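Local atomic coordinates of endo-N-acetyl-beta-D-glucosaminidase (Hypocrea jecorina, PDB entry 4AC1), a protein that hydrolyses the chitobiose core of N-linked glycans as a family 18 glycoside hydrolase, and is held responsible for deglycosylating the cellulases of its fungus. Residues E104-Y107 against G108-R111. Numbering follows the deposited sequence.
Sequences EHYY and GQLR
With CG anti to the backbone N (chi1 170°), Y107 turns its ring along the helix to R111 CB, 3.9 Å from Y107 CE2; R111, likewise anti and bent at chi3 (63°), folds its guanidinium back toward G108. One face of that group lies over G108 CA, offset toward its rim. Glycine, without a side chain, lets it lie close to the backbone, and arginine is long enough to bend back so and still meet a water, to which R111 NH1 gives a hydrogen bond of 3.0 Å. The water donates to E104 OE1 and to E104 O, which also accepts the N-H of G108 at 2.8 Å.

On another flank, the extended side chain of Q109 runs beside Y106, its amide almost perpendicular to the ring, with Q109 OE1 3.5 Å from Y106 CD1 at the ring edge, while H105 CD2 sits over one ring face. Tyrosine joins a flat hydrophobic ring to a far-reaching hydroxyl, and glutamine ends in a polar amide: Y106 OH hydrogen-bonds to G46 N, Q109 NE2 to G47 O and Y107 OH to D145, tying helix 100-116 of the TIM barrel to a loop and to helix 132-146. E104, salt-bridged to R141 by its other oxygen, meets R111 through the water; their opposite charges, 5.0 Å apart between E104 OE1 and R111 NH1, probably still attract.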
loop_
_atom_site.group_PDB
_atom_site.type_symbol
_atom_site.label_atom_id
_atom_site.label_comp_id
_atom_site.label_asym_id
_atom_site.label_seq_id
_atom_site.Cartn_x
_atom_site.Cartn_y
_atom_site.Cartn_z
ATOM N N GLU A 104 -19.522 -13.106 5.212
ATOM C CA GLU A 104 -20.271 -11.896 5.530
ATOM C C GLU A 104 -19.851 -11.305 6.864
ATOM O O GLU A 104 -19.785 -10.084 7.022
ATOM C CB GLU A 104 -21.780 -12.156 5.533
ATOM C CG GLU A 104 -22.389 -12.281 4.164
ATOM C CD GLU A 104 -22.382 -10.979 3.377
ATOM O OE1 GLU A 104 -22.574 -9.891 3.966
ATOM O OE2 GLU A 104 -22.197 -11.066 2.152
ATOM N N HIS A 105 -19.592 -12.178 7.835
ATOM C CA HIS A 105 -19.221 -11.734 9.165
ATOM C C HIS A 105 -17.892 -10.969 9.135
ATOM O O HIS A 105 -17.795 -9.856 9.658
ATOM C CB HIS A 105 -19.148 -12.913 10.139
ATOM C CG HIS A 105 -18.573 -12.554 11.472
ATOM N ND1 HIS A 105 -19.250 -11.771 12.385
ATOM C CD2 HIS A 105 -17.388 -12.861 12.046
ATOM C CE1 HIS A 105 -18.502 -11.611 13.459
ATOM N NE2 HIS A 105 -17.369 -12.269 13.286
ATOM N N TYR A 106 -16.869 -11.572 8.535
ATOM C CA TYR A 106 -15.541 -10.963 8.529
ATOM C C TYR A 106 -15.445 -9.803 7.542
ATOM O O TYR A 106 -14.828 -8.773 7.846
ATOM C CB TYR A 106 -14.434 -12.020 8.350
ATOM C CG TYR A 106 -14.380 -12.947 9.535
ATOM C CD1 TYR A 106 -13.976 -12.474 10.778
ATOM C CD2 TYR A 106 -14.791 -14.275 9.431
ATOM C CE1 TYR A 106 -13.951 -13.303 11.889
ATOM C CE2 TYR A 106 -14.779 -15.111 10.543
ATOM C CZ TYR A 106 -14.354 -14.608 11.764
ATOM O OH TYR A 106 -14.347 -15.421 12.868
ATOM N N TYR A 107 -16.067 -9.965 6.379
ATOM C CA TYR A 107 -16.164 -8.853 5.443
ATOM C C TYR A 107 -16.879 -7.658 6.118
ATOM O O TYR A 107 -16.452 -6.503 5.991
ATOM C CB TYR A 107 -16.858 -9.239 4.119
ATOM C CG TYR A 107 -17.126 -7.994 3.326
ATOM C CD1 TYR A 107 -16.083 -7.375 2.624
ATOM C CD2 TYR A 107 -18.378 -7.359 3.374
ATOM C CE1 TYR A 107 -16.291 -6.186 1.956
ATOM C CE2 TYR A 107 -18.584 -6.166 2.718
ATOM C CZ TYR A 107 -17.530 -5.593 2.003
ATOM O OH TYR A 107 -17.744 -4.416 1.331
ATOM N N GLY A 108 -17.956 -7.941 6.856
ATOM C CA GLY A 108 -18.709 -6.888 7.531
ATOM C C GLY A 108 -17.825 -6.111 8.495
ATOM O O GLY A 108 -17.938 -4.892 8.608
ATOM N N GLN A 109 -16.935 -6.815 9.185
ATOM C CA GLN A 109 -15.966 -6.152 10.063
ATOM C C GLN A 109 -15.031 -5.206 9.296
ATOM O O GLN A 109 -14.749 -4.092 9.752
ATOM C CB GLN A 109 -15.134 -7.174 10.826
ATOM C CG GLN A 109 -15.884 -7.993 11.884
ATOM C CD GLN A 109 -14.938 -8.910 12.634
ATOM O OE1 GLN A 109 -13.856 -9.223 12.147
ATOM N NE2 GLN A 109 -15.335 -9.344 13.820
ATOM N N LEU A 110 -14.549 -5.650 8.141
ATOM C CA LEU A 110 -13.685 -4.805 7.310
ATOM C C LEU A 110 -14.440 -3.571 6.814
ATOM O O LEU A 110 -13.944 -2.450 6.918
ATOM C CB LEU A 110 -13.100 -5.609 6.137
ATOM C CG LEU A 110 -12.175 -4.859 5.169
ATOM C CD1 LEU A 110 -10.910 -4.351 5.881
ATOM C CD2 LEU A 110 -11.817 -5.736 3.970
ATOM N N ARG A 111 -15.648 -3.787 6.299
ATOM C CA ARG A 111 -16.509 -2.708 5.829
ATOM C C ARG A 111 -16.765 -1.710 6.959
ATOM O O ARG A 111 -16.639 -0.493 6.768
ATOM C CB ARG A 111 -17.826 -3.298 5.304
ATOM C CG ARG A 111 -18.876 -2.278 4.889
ATOM C CD ARG A 111 -20.294 -2.857 4.905
ATOM N NE ARG A 111 -20.686 -3.273 6.250
ATOM C CZ ARG A 111 -21.239 -4.447 6.548
ATOM N NH1 ARG A 111 -21.506 -5.332 5.586
ATOM N NH2 ARG A 111 -21.541 -4.730 7.810
HETATM O O HOH W 1 -21.786 -8.231 6.171
#